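Local coordinates for protein ferritin, putative (Archaeoglobus fulgidus, PDB 5LS9) that probably stores iron by oxidising it and holding the mineral inside a hollow 24-subunit cage, here in a humanized chimeric form built for cell-targeted delivery, at residues L86-T100 and Q129-L143. The protein carries 10 engineered substitutions. Sequence-based numbering, arbitrary orientation.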
loop_
_atom_site.group_PDB
_atom_site.type_symbol
_atom_site.label_atom_id
_atom_site.label_comp_id
_atom_site.label_asym_id
_atom_site.label_seq_id
_atom_site.Cartn_x
_atom_site.Cartn_y
_atom_site.Cartn_z
ATOM N N LEU F 86 -55.345 -19.332 13.880
ATOM C CA LEU F 86 -56.052 -18.060 13.746
ATOM C C LEU F 86 -56.636 -17.578 15.078
ATOM O O LEU F 86 -56.403 -16.434 15.481
ATOM C CB LEU F 86 -57.153 -18.192 12.694
ATOM C CG LEU F 86 -58.086 -17.003 12.463
ATOM C CD1 LEU F 86 -57.359 -15.663 12.364
ATOM C CD2 LEU F 86 -58.896 -17.265 11.203
ATOM N N ALA F 87 -57.389 -18.449 15.752
ATOM C CA ALA F 87 -57.956 -18.132 17.074
ATOM C C ALA F 87 -56.861 -17.877 18.115
ATOM O O ALA F 87 -56.999 -17.007 18.979
ATOM C CB ALA F 87 -58.871 -19.255 17.542
ATOM N N ALA F 88 -55.778 -18.647 18.023
ATOM C CA ALA F 88 -54.604 -18.454 18.866
ATOM C C ALA F 88 -54.119 -17.022 18.770
ATOM O O ALA F 88 -53.982 -16.350 19.786
ATOM C CB ALA F 88 -53.490 -19.406 18.453
ATOM N N PHE F 89 -53.878 -16.559 17.543
ATOM C CA PHE F 89 -53.353 -15.205 17.311
ATOM C C PHE F 89 -54.368 -14.093 17.550
ATOM O O PHE F 89 -53.979 -12.943 17.719
ATOM C CB PHE F 89 -52.763 -15.062 15.902
ATOM C CG PHE F 89 -51.264 -15.185 15.859
ATOM C CD1 PHE F 89 -50.462 -14.220 16.456
ATOM C CD2 PHE F 89 -50.653 -16.258 15.218
ATOM C CE1 PHE F 89 -49.082 -14.324 16.419
ATOM C CE2 PHE F 89 -49.273 -16.365 15.176
ATOM C CZ PHE F 89 -48.486 -15.397 15.774
ATOM N N GLU F 90 -55.658 -14.423 17.545
ATOM C CA GLU F 90 -56.685 -13.457 17.944
ATOM C C GLU F 90 -56.729 -13.257 19.459
ATOM O O GLU F 90 -57.238 -12.237 19.932
ATOM C CB GLU F 90 -58.058 -13.853 17.414
ATOM C CG GLU F 90 -58.252 -13.479 15.959
ATOM C CD GLU F 90 -59.625 -13.844 15.446
ATOM O OE1 GLU F 90 -59.955 -15.048 15.468
ATOM O OE2 GLU F 90 -60.366 -12.934 15.015
ATOM N N HIS F 91 -56.196 -14.215 20.215
ATOM C CA HIS F 91 -56.024 -14.044 21.659
ATOM C C HIS F 91 -54.812 -13.165 21.968
ATOM O O HIS F 91 -54.846 -12.349 22.896
ATOM C CB HIS F 91 -55.872 -15.389 22.362
ATOM C CG HIS F 91 -56.114 -15.319 23.835
ATOM N ND1 HIS F 91 -55.091 -15.269 24.758
ATOM C CD2 HIS F 91 -57.266 -15.277 24.547
ATOM C CE1 HIS F 91 -55.601 -15.211 25.975
ATOM N NE2 HIS F 91 -56.919 -15.215 25.875
ATOM N N VAL F 92 -53.747 -13.340 21.186
ATOM C CA VAL F 92 -52.534 -12.530 21.320
ATOM C C VAL F 92 -52.880 -11.045 21.187
ATOM O O VAL F 92 -52.479 -10.233 22.019
ATOM C CB VAL F 92 -51.465 -12.933 20.267
ATOM C CG1 VAL F 92 -50.295 -11.954 20.246
ATOM C CG2 VAL F 92 -50.957 -14.341 20.537
ATOM N N TYR F 93 -53.633 -10.700 20.149
ATOM C CA TYR F 93 -54.052 -9.316 19.936
ATOM C C TYR F 93 -54.838 -8.803 21.152
ATOM O O TYR F 93 -54.370 -7.902 21.854
ATOM C CB TYR F 93 -54.865 -9.197 18.636
ATOM C CG TYR F 93 -55.332 -7.790 18.296
ATOM C CD1 TYR F 93 -54.423 -6.744 18.169
ATOM C CD2 TYR F 93 -56.682 -7.516 18.076
ATOM C CE1 TYR F 93 -54.845 -5.462 17.847
ATOM C CE2 TYR F 93 -57.112 -6.238 17.758
ATOM C CZ TYR F 93 -56.192 -5.215 17.645
ATOM O OH TYR F 93 -56.623 -3.948 17.323
ATOM N N GLU F 94 -55.995 -9.411 21.424
ATOM C CA GLU F 94 -56.871 -8.969 22.528
ATOM C C GLU F 94 -56.217 -9.066 23.914
ATOM O O GLU F 94 -56.630 -8.360 24.832
ATOM C CB GLU F 94 -58.205 -9.731 22.524
ATOM C CG GLU F 94 -59.304 -9.061 21.699
ATOM C CD GLU F 94 -60.616 -9.846 21.674
ATOM O OE1 GLU F 94 -60.621 -11.042 22.051
ATOM O OE2 GLU F 94 -61.654 -9.270 21.270
ATOM N N HIS F 95 -55.216 -9.935 24.064
ATOM C CA HIS F 95 -54.371 -9.934 25.259
ATOM C C HIS F 95 -53.446 -8.722 25.223
ATOM O O HIS F 95 -53.321 -8.011 26.224
ATOM C CB HIS F 95 -53.544 -11.228 25.367
ATOM C CG HIS F 95 -52.627 -11.274 26.559
ATOM N ND1 HIS F 95 -52.972 -11.891 27.744
ATOM C CD2 HIS F 95 -51.380 -10.783 26.745
ATOM C CE1 HIS F 95 -51.978 -11.772 28.607
ATOM N NE2 HIS F 95 -51.002 -11.100 28.027
ATOM N N GLU F 96 -52.795 -8.491 24.078
ATOM C CA GLU F 96 -51.845 -7.380 23.954
ATOM C C GLU F 96 -52.530 -6.024 24.001
ATOM O O GLU F 96 -51.950 -5.072 24.512
ATOM C CB GLU F 96 -50.991 -7.484 22.683
ATOM C CG GLU F 96 -49.847 -8.484 22.770
ATOM C CD GLU F 96 -48.677 -8.003 23.620
ATOM O OE1 GLU F 96 -48.870 -7.101 24.473
ATOM O OE2 GLU F 96 -47.555 -8.535 23.428
ATOM N N VAL F 97 -53.753 -5.930 23.475
ATOM C CA VAL F 97 -54.529 -4.682 23.572
ATOM C C VAL F 97 -54.814 -4.391 25.062
ATOM O O VAL F 97 -54.718 -3.237 25.510
ATOM C CB VAL F 97 -55.844 -4.725 22.737
ATOM C CG1 VAL F 97 -56.647 -3.442 22.911
ATOM C CG2 VAL F 97 -55.561 -4.919 21.258
ATOM N N ASN F 98 -55.149 -5.449 25.810
ATOM C CA ASN F 98 -55.362 -5.385 27.264
ATOM C C ASN F 98 -54.140 -4.818 28.012
ATOM O O ASN F 98 -54.275 -4.025 28.944
ATOM C CB ASN F 98 -55.659 -6.793 27.800
ATOM C CG ASN F 98 -56.976 -6.888 28.548
ATOM O OD1 ASN F 98 -57.470 -5.911 29.108
ATOM N ND2 ASN F 98 -57.547 -8.090 28.573
ATOM N N VAL F 99 -52.955 -5.264 27.586
ATOM C CA VAL F 99 -51.659 -4.785 28.089
ATOM C C VAL F 99 -51.397 -3.325 27.712
ATOM O O VAL F 99 -50.786 -2.588 28.495
ATOM C CB VAL F 99 -50.501 -5.662 27.547
ATOM C CG1 VAL F 99 -49.137 -5.030 27.807
ATOM C CG2 VAL F 99 -50.562 -7.054 28.161
ATOM N N THR F 100 -51.838 -2.925 26.514
ATOM C CA THR F 100 -51.695 -1.537 26.042
ATOM C C THR F 100 -52.508 -0.584 26.912
ATOM O O THR F 100 -51.972 0.403 27.404
ATOM C CB THR F 100 -52.118 -1.349 24.564
ATOM O OG1 THR F 100 -51.527 -2.359 23.740
ATOM C CG2 THR F 100 -51.667 0.003 24.047
ATOM N N GLN F 129 -45.742 -1.053 22.532
ATOM C CA GLN F 129 -47.069 -1.649 22.370
ATOM C C GLN F 129 -47.831 -1.135 21.127
ATOM O O GLN F 129 -48.973 -1.549 20.891
ATOM C CB GLN F 129 -47.911 -1.431 23.633
ATOM C CG GLN F 129 -47.424 -2.186 24.871
ATOM C CD GLN F 129 -47.608 -3.708 24.823
ATOM O OE1 GLN F 129 -46.854 -4.454 25.464
ATOM N NE2 GLN F 129 -48.618 -4.176 24.092
ATOM N N VAL F 130 -47.218 -0.229 20.354
ATOM C CA VAL F 130 -47.712 0.116 19.011
ATOM C C VAL F 130 -47.272 -0.953 18.009
ATOM O O VAL F 130 -48.058 -1.360 17.151
ATOM C CB VAL F 130 -47.217 1.504 18.535
ATOM C CG1 VAL F 130 -47.707 1.816 17.125
ATOM C CG2 VAL F 130 -47.681 2.588 19.491
ATOM N N GLU F 131 -46.018 -1.398 18.122
ATOM C CA GLU F 131 -45.469 -2.430 17.224
ATOM C C GLU F 131 -45.929 -3.849 17.579
ATOM O O GLU F 131 -45.947 -4.722 16.712
ATOM C CB GLU F 131 -43.929 -2.375 17.177
ATOM C CG GLU F 131 -43.358 -1.232 16.332
ATOM C CD GLU F 131 -41.982 -1.540 15.750
ATOM O OE1 GLU F 131 -41.262 -2.385 16.328
ATOM O OE2 GLU F 131 -41.616 -0.942 14.712
ATOM N N GLU F 132 -46.282 -4.080 18.843
ATOM C CA GLU F 132 -46.797 -5.389 19.286
ATOM C C GLU F 132 -48.226 -5.656 18.767
ATOM O O GLU F 132 -48.564 -6.797 18.437
ATOM C CB GLU F 132 -46.753 -5.495 20.817
ATOM C CG GLU F 132 -45.349 -5.466 21.419
ATOM C CD GLU F 132 -44.799 -6.838 21.775
ATOM O OE1 GLU F 132 -45.178 -7.835 21.127
ATOM O OE2 GLU F 132 -43.971 -6.921 22.707
ATOM N N GLU F 133 -49.051 -4.605 18.703
ATOM C CA GLU F 133 -50.411 -4.694 18.147
ATOM C C GLU F 133 -50.380 -4.903 16.640
ATOM O O GLU F 133 -51.015 -5.821 16.128
ATOM C CB GLU F 133 -51.226 -3.420 18.440
ATOM C CG GLU F 133 -51.817 -3.306 19.842
ATOM C CD GLU F 133 -52.677 -2.059 20.004
ATOM O OE1 GLU F 133 -53.568 -1.827 19.155
ATOM O OE2 GLU F 133 -52.465 -1.307 20.982
ATOM N N ALA F 134 -49.643 -4.037 15.943
ATOM C CA ALA F 134 -49.597 -4.031 14.472
ATOM C C ALA F 134 -48.895 -5.253 13.879
ATOM O O ALA F 134 -49.136 -5.581 12.720
ATOM C CB ALA F 134 -48.941 -2.755 13.959
ATOM N N SER F 135 -48.030 -5.908 14.658
ATOM C CA SER F 135 -47.368 -7.157 14.236
ATOM C C SER F 135 -48.267 -8.368 14.458
ATOM O O SER F 135 -48.340 -9.270 13.623
ATOM C CB SER F 135 -46.049 -7.354 14.985
ATOM O OG SER F 135 -45.087 -6.385 14.587
ATOM N N ALA F 136 -48.947 -8.381 15.595
ATOM C CA ALA F 136 -49.956 -9.398 15.878
ATOM C C ALA F 136 -51.086 -9.306 14.863
ATOM O O ALA F 136 -51.380 -10.285 14.167
ATOM C CB ALA F 136 -50.502 -9.225 17.288
ATOM N N LEU F 137 -51.690 -8.115 14.782
ATOM C CA LEU F 137 -52.822 -7.845 13.890
ATOM C C LEU F 137 -52.474 -8.015 12.407
ATOM O O LEU F 137 -53.367 -8.261 11.592
ATOM C CB LEU F 137 -53.379 -6.436 14.131
ATOM C CG LEU F 137 -54.580 -6.009 13.277
ATOM C CD1 LEU F 137 -55.816 -6.811 13.647
ATOM C CD2 LEU F 137 -54.837 -4.519 13.419
ATOM N N ASP F 138 -51.201 -7.875 12.041
ATOM C CA ASP F 138 -50.787 -8.205 10.679
ATOM C C ASP F 138 -51.053 -9.682 10.449
ATOM O O ASP F 138 -51.684 -10.057 9.463
ATOM C CB ASP F 138 -49.304 -7.892 10.431
ATOM C CG ASP F 138 -48.944 -7.892 8.947
ATOM O OD1 ASP F 138 -49.876 -7.859 8.111
ATOM O OD2 ASP F 138 -47.733 -7.919 8.612
ATOM N N ILE F 139 -50.603 -10.506 11.392
ATOM C CA ILE F 139 -50.678 -11.961 11.257
ATOM C C ILE F 139 -52.118 -12.475 11.407
ATOM O O ILE F 139 -52.519 -13.412 10.705
ATOM C CB ILE F 139 -49.733 -12.673 12.262
ATOM C CG1 ILE F 139 -48.289 -12.197 12.065
ATOM C CG2 ILE F 139 -49.789 -14.189 12.094
ATOM C CD1 ILE F 139 -47.406 -12.393 13.280
ATOM N N VAL F 140 -52.883 -11.874 12.316
ATOM C CA VAL F 140 -54.302 -12.213 12.482
ATOM C C VAL F 140 -55.011 -12.107 11.138
ATOM O O VAL F 140 -55.679 -13.051 10.705
ATOM C CB VAL F 140 -55.007 -11.281 13.497
ATOM C CG1 VAL F 140 -56.519 -11.384 13.377
ATOM C CG2 VAL F 140 -54.574 -11.607 14.917
ATOM N N GLU F 141 -54.851 -10.945 10.500
ATOM C CA GLU F 141 -55.394 -10.677 9.168
ATOM C C GLU F 141 -54.929 -11.727 8.163
ATOM O O GLU F 141 -55.751 -12.362 7.508
ATOM C CB GLU F 141 -54.977 -9.284 8.670
ATOM C CG GLU F 141 -55.762 -8.114 9.243
ATOM C CD GLU F 141 -55.244 -6.773 8.729
ATOM O OE1 GLU F 141 -54.103 -6.397 9.075
ATOM O OE2 GLU F 141 -55.974 -6.089 7.981
ATOM N N LYS F 142 -53.614 -11.909 8.051
ATOM C CA LYS F 142 -53.048 -12.892 7.118
ATOM C C LYS F 142 -53.639 -14.281 7.291
ATOM O O LYS F 142 -53.817 -14.995 6.310
ATOM C CB LYS F 142 -51.529 -12.987 7.256
ATOM C CG LYS F 142 -50.800 -11.777 6.712
ATOM C CD LYS F 142 -49.527 -12.157 5.979
ATOM C CE LYS F 142 -48.914 -10.931 5.323
ATOM N NZ LYS F 142 -47.917 -11.290 4.284
ATOM N N LEU F 143 -53.936 -14.660 8.533
ATOM C CA LEU F 143 -54.499 -15.979 8.810
ATOM C C LEU F 143 -55.956 -16.128 8.363
ATOM O O LEU F 143 -56.378 -17.227 8.008
ATOM C CB LEU F 143 -54.337 -16.334 10.290
ATOM C CG LEU F 143 -52.919 -16.756 10.689
ATOM C CD1 LEU F 143 -52.796 -16.898 12.195
ATOM C CD2 LEU F 143 -52.510 -18.062 10.020
#
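In the four-helix bundle of the ferritin subunit, helix 85-112 and helix 116-146 form a neighbouring antiparallel pair, and L86-T100 packs on Q129-L143 from an apolar end to the metal site. The two short segments run 157° apart in direction, their axes 8.9 Å from each other at closest approach. At the apolar end, L86 and L143 pass alongside in opposite senses, L86 CD1 lying 3.7 Å from L143 CB. I139 sets CG2 over one face of the F89 ring, a CH-pi contact 3.9 Å from the centroid; W44 meets the same ring edge-to-face, and L143 CD1 approaches obliquely. Midway, V92 CG1 rests on A136 CB at 4.0 Å. Y93 has CG anti to the backbone N (chi1 -179°), which lays its ring alongside L137, with L137 CD1 over one face, while V97 CG2 of its own helix takes the opposite face.

Polar chemistry takes over at the metal end. Q129, a magnesium-site residue with E19 and E52, bends at chi2 and offers NE2 to E96 OE1, a 3.0 Å hydrogen bond with an N-H...O angle of 163°. The acceptor lies in the amide plane, but the donor comes from above the carboxylate plane. V99 CG1 packs against the Q129 amide. An alanine in place of Q129 removes the amide, which would probably leave E96 OE1 without this donor and the magnesium ion with one side chain fewer. T100 OG1 lies 3.1 Å from E133 OE2, but E96 O also competes for its proton, leaving that bond unsettled. Next door, E96 OE2 and E132 OE1 approach to 3.4 Å as two acceptors, and E52 adds a third carboxylate; E132 OE1 also receives a weak hydrogen bond from Q48. Such crowding of acidic groups inside the bundle is likely to favour a bound cation, consistent with the magnesium seen here.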